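Local structure of DMATS type aromatic prenyltransferase (Streptomyces coelicolor, 6ZS0) at residues 63-67 with 78-83; 91-95 with 128-134. The protein probably transfers a dimethylallyl group from dimethylallyl diphosphate to carbon 5 of the indole ring of tryptophan, as a 5-dimethylallyltryptophan synthase. All blocks are in the same frame, centred on the assembly; numbering follows the deposited sequence. Where two conformers were deposited one is given.

Contact 1 (63-67 with 78-83); sequences PVEFS and MRVLVE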
# COMPACT_ATOMS: atom_id res chain seq x y z
N PRO A 63 -9.04 -8.53 0.84
CA PRO A 63 -7.83 -8.57 0.03
C PRO A 63 -7.70 -7.42 -0.97
O PRO A 63 -7.15 -7.60 -2.05
CB PRO A 63 -8.01 -9.90 -0.70
CG PRO A 63 -9.49 -9.98 -0.92
CD PRO A 63 -10.09 -9.45 0.36
N VAL A 64 -8.22 -6.26 -0.58
CA VAL A 64 -8.20 -5.01 -1.36
C VAL A 64 -7.97 -3.87 -0.37
O VAL A 64 -8.57 -3.93 0.71
CB VAL A 64 -9.50 -4.78 -2.12
CG1 VAL A 64 -9.42 -3.54 -2.99
CG2 VAL A 64 -9.89 -5.98 -2.97
N GLU A 65 -7.16 -2.91 -0.78
CA GLU A 65 -6.97 -1.65 -0.03
C GLU A 65 -6.84 -0.55 -1.06
O GLU A 65 -6.43 -0.82 -2.16
CB GLU A 65 -5.72 -1.72 0.84
CG GLU A 65 -5.47 -0.44 1.65
CD GLU A 65 -4.18 -0.46 2.45
OE1 GLU A 65 -3.10 -0.40 1.82
OE2 GLU A 65 -4.27 -0.55 3.71
N PHE A 66 -7.28 0.64 -0.72
CA PHE A 66 -7.18 1.79 -1.64
C PHE A 66 -6.19 2.80 -1.08
O PHE A 66 -5.87 2.78 0.12
CB PHE A 66 -8.52 2.47 -1.83
CG PHE A 66 -9.55 1.54 -2.42
CD1 PHE A 66 -10.51 0.94 -1.61
CD2 PHE A 66 -9.54 1.24 -3.77
CE1 PHE A 66 -11.46 0.08 -2.15
CE2 PHE A 66 -10.48 0.38 -4.31
CZ PHE A 66 -11.45 -0.18 -3.51
N SER A 67 -5.68 3.65 -1.95
CA SER A 67 -4.91 4.82 -1.50
C SER A 67 -5.19 6.01 -2.41
O SER A 67 -5.45 5.81 -3.60
CB SER A 67 -3.44 4.51 -1.38
OG SER A 67 -2.82 4.25 -2.63
N MET A 78 -5.00 7.81 -7.57
CA MET A 78 -5.65 6.70 -6.85
C MET A 78 -4.92 5.41 -7.16
O MET A 78 -4.55 5.19 -8.33
CB MET A 78 -7.11 6.59 -7.26
CG MET A 78 -7.81 5.46 -6.62
SD MET A 78 -9.52 5.51 -7.11
CE MET A 78 -10.07 3.91 -6.51
N ARG A 79 -4.71 4.61 -6.13
CA ARG A 79 -4.22 3.22 -6.31
C ARG A 79 -5.18 2.24 -5.67
O ARG A 79 -5.87 2.58 -4.69
CB ARG A 79 -2.83 3.03 -5.72
CG ARG A 79 -1.76 3.86 -6.40
CD ARG A 79 -0.46 3.77 -5.65
NE ARG A 79 0.60 4.32 -6.46
CZ ARG A 79 0.78 5.63 -6.68
NH1 ARG A 79 -0.03 6.52 -6.13
NH2 ARG A 79 1.78 6.03 -7.45
N VAL A 80 -5.15 1.01 -6.18
CA VAL A 80 -5.81 -0.14 -5.52
C VAL A 80 -4.79 -1.24 -5.37
O VAL A 80 -4.05 -1.53 -6.35
CB VAL A 80 -7.05 -0.64 -6.27
CG1 VAL A 80 -6.71 -1.07 -7.69
CG2 VAL A 80 -7.73 -1.75 -5.50
N LEU A 81 -4.70 -1.77 -4.16
CA LEU A 81 -3.79 -2.86 -3.79
C LEU A 81 -4.63 -4.13 -3.67
O LEU A 81 -5.70 -4.10 -3.01
CB LEU A 81 -3.12 -2.55 -2.46
CG LEU A 81 -2.14 -3.62 -1.96
CD1 LEU A 81 -0.88 -3.65 -2.80
CD2 LEU A 81 -1.82 -3.36 -0.51
N VAL A 82 -4.19 -5.22 -4.29
CA VAL A 82 -4.98 -6.48 -4.29
C VAL A 82 -4.04 -7.66 -4.12
O VAL A 82 -2.88 -7.61 -4.57
CB VAL A 82 -5.81 -6.64 -5.58
CG1 VAL A 82 -4.95 -6.57 -6.82
CG2 VAL A 82 -6.59 -7.93 -5.58
N GLU A 83 -4.56 -8.73 -3.52
CA GLU A 83 -3.85 -10.02 -3.45
C GLU A 83 -4.53 -10.97 -4.43
O GLU A 83 -5.56 -11.55 -4.12
CB GLU A 83 -3.89 -10.55 -2.02
CG GLU A 83 -3.26 -11.92 -1.91
CD GLU A 83 -3.15 -12.43 -0.49
OE1 GLU A 83 -2.05 -12.36 0.10
OE2 GLU A 83 -4.13 -12.90 -0.01
O HOH W 1 -2.26 6.60 -4.23
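This is the first beta hairpin of the ABBA prenyltransferase barrel: strand 64-70 runs antiparallel to strand 77-82, and the axes of the two short strand segments approach to 4.6 Å, with 162° between their N-to-C directions. Glu65 and Leu81 form a hydrogen-bonded pair (Glu65 N to Leu81 O 2.9 Å, Leu81 N to Glu65 O 2.8 Å), and Ser67 and Arg79 repeat it. At the open end the ladder runs one bond past the strands, where Glu83 N reaches Pro63 O at 3.2 Å. On the face of Val64, Phe66, Val80 and Val82, Val80 CG2 lies 3.5 Å from Val64 CG1 and 3.7 Å from Phe66 CE2, while Met78 CE meets Phe66 CD2 at 3.9 Å. Helices 6-20 and 25-39 cover this apolar face, the helix layer outside the barrel. Glu65, Ser67, Arg79 and Leu81 point the other way, into the barrel, where Tyr342 of strand 338-344 touches Glu65 and Ser67. There one water bridges Ser67 OG and Arg79 NH1, 2.9 Å from each.

Contact 2 (91-95 with 128-134); sequences LADNG and PQGPLAL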
# COMPACT_ATOMS: atom_id res chain seq x y z
N LEU A 91 -0.01 -21.07 0.32
CA LEU A 91 0.74 -19.84 -0.00
C LEU A 91 1.47 -20.02 -1.35
O LEU A 91 1.57 -19.03 -2.13
CB LEU A 91 1.65 -19.53 1.17
CG LEU A 91 2.33 -18.19 1.14
CD1 LEU A 91 1.31 -17.06 0.96
CD2 LEU A 91 3.13 -18.01 2.41
N ALA A 92 1.98 -21.21 -1.65
CA ALA A 92 2.61 -21.48 -2.95
C ALA A 92 1.60 -21.24 -4.08
O ALA A 92 1.97 -20.55 -5.08
CB ALA A 92 3.14 -22.89 -2.98
N ASP A 93 0.38 -21.73 -3.97
CA ASP A 93 -0.61 -21.54 -5.06
C ASP A 93 -1.08 -20.08 -5.05
O ASP A 93 -1.40 -19.57 -6.12
CB ASP A 93 -1.75 -22.52 -4.99
CG ASP A 93 -1.39 -23.88 -5.56
OD1 ASP A 93 -0.27 -24.03 -6.12
OD2 ASP A 93 -2.24 -24.76 -5.47
N ASN A 94 -1.07 -19.43 -3.89
CA ASN A 94 -1.41 -17.99 -3.79
C ASN A 94 -0.40 -17.22 -4.66
O ASN A 94 -0.82 -16.39 -5.51
CB ASN A 94 -1.39 -17.58 -2.32
CG ASN A 94 -1.69 -16.11 -2.06
OD1 ASN A 94 -1.14 -15.23 -2.72
ND2 ASN A 94 -2.56 -15.86 -1.10
N GLY A 95 0.87 -17.49 -4.47
CA GLY A 95 1.95 -16.87 -5.28
C GLY A 95 1.78 -17.17 -6.75
O GLY A 95 1.95 -16.24 -7.57
N PRO A 128 6.83 -21.64 0.85
CA PRO A 128 7.04 -20.25 1.24
C PRO A 128 6.45 -19.97 2.63
O PRO A 128 5.46 -20.59 3.01
CB PRO A 128 6.27 -19.45 0.18
CG PRO A 128 5.18 -20.39 -0.23
CD PRO A 128 5.87 -21.74 -0.27
N GLN A 129 7.07 -19.04 3.34
CA GLN A 129 6.59 -18.53 4.63
C GLN A 129 5.85 -17.21 4.40
O GLN A 129 6.14 -16.52 3.38
CB GLN A 129 7.76 -18.43 5.59
CG GLN A 129 8.40 -19.80 5.78
CD GLN A 129 9.51 -19.80 6.80
OE1 GLN A 129 9.38 -19.22 7.89
NE2 GLN A 129 10.59 -20.48 6.45
N GLY A 130 4.90 -16.91 5.27
CA GLY A 130 4.01 -15.74 5.17
C GLY A 130 4.80 -14.48 5.44
O GLY A 130 6.02 -14.52 5.65
N PRO A 131 4.15 -13.32 5.55
CA PRO A 131 2.68 -13.21 5.49
C PRO A 131 2.02 -12.98 4.11
O PRO A 131 0.81 -12.86 4.04
CB PRO A 131 2.48 -11.96 6.36
CG PRO A 131 3.67 -11.13 6.02
CD PRO A 131 4.81 -12.10 5.99
N LEU A 132 2.81 -12.94 3.05
CA LEU A 132 2.31 -12.77 1.68
C LEU A 132 3.24 -13.50 0.73
O LEU A 132 4.40 -13.81 1.12
CB LEU A 132 2.20 -11.27 1.32
CG LEU A 132 3.50 -10.55 0.93
CD1 LEU A 132 3.24 -9.31 0.04
CD2 LEU A 132 4.28 -10.16 2.15
N ALA A 133 2.76 -13.78 -0.48
CA ALA A 133 3.55 -14.23 -1.64
C ALA A 133 3.65 -13.13 -2.69
O ALA A 133 4.74 -12.89 -3.19
CB ALA A 133 2.95 -15.49 -2.21
N LEU A 134 2.54 -12.48 -3.03
CA LEU A 134 2.54 -11.47 -4.12
C LEU A 134 1.31 -10.61 -4.01
O LEU A 134 0.18 -11.15 -4.03
CB LEU A 134 2.60 -12.16 -5.48
CG LEU A 134 2.84 -11.23 -6.68
CD1 LEU A 134 3.58 -11.99 -7.77
CD2 LEU A 134 1.52 -10.62 -7.19
O HOH W 2 -1.29 -13.31 -4.85
O HOH W 3 0.15 -13.26 -1.33
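Here the first turn of helix 91-109, one of the helices surrounding the ABBA barrel, lies against the irregular loop that leads into strand 135-139. No direct hydrogen bond joins the two segments; shape does most of the work. Leu91 is the main bump. Its side chain enters the hollow of the curved backbone from Pro128 to Ala133, and Leu91 CD2 lies 3.5 Å from each of Pro128 O, Gln129 C and Gly130 N. The other methyl turns to the far end of the curve, where Leu91 CD1 meets Ala133 CB at 3.9 Å. A cis peptide before Pro131 forms part of the bend. The loop answers with two smaller bumps. The Pro128 ring packs beside Leu91 and Ala92, with Pro128 CG 3.9 Å from Leu91 CG and Pro128 CD 4.0 Å from Ala92 CB. Ala133 presses its methyl onto the helix where Gly95 has no side chain: Ala133 CB is 3.5 Å from Gly95 CA, and a beta carbon on Gly95 would be crowded against it. Beyond this close fit a gap opens beside Asn94, and two waters fill it, each with more acceptors around it than protons to give. One is placed to donate to Asn94 OD1 (2.9 Å) and Leu134 O (2.7 Å); the other, a possible donor to Asn94 OD1 at 2.7 Å, accepts from Ala133 N at 2.8 Å.

From the N terminus, the chain passes helices 6-20 and 25-39 before contact 1 closes a short hairpin loop between strands 64-70 and 77-82. A brief connection then leads into helix 91-109, where contact 2 opens. It closes a longer, mostly helical excursion just before strand 135-139, so the two contacts lie in series, neither nested nor crossed. Their centres are about 18 Å apart, yet they meet at an edge: Glu83, at the end of contact 1, packs against Asn94 and Leu134 of contact 2. Strand 135-139 pairs with strand 77-82, through bonds such as that between Val82 and Cys136, so the chain leaves the sheet after contact 1 and rejoins it directly after contact 2.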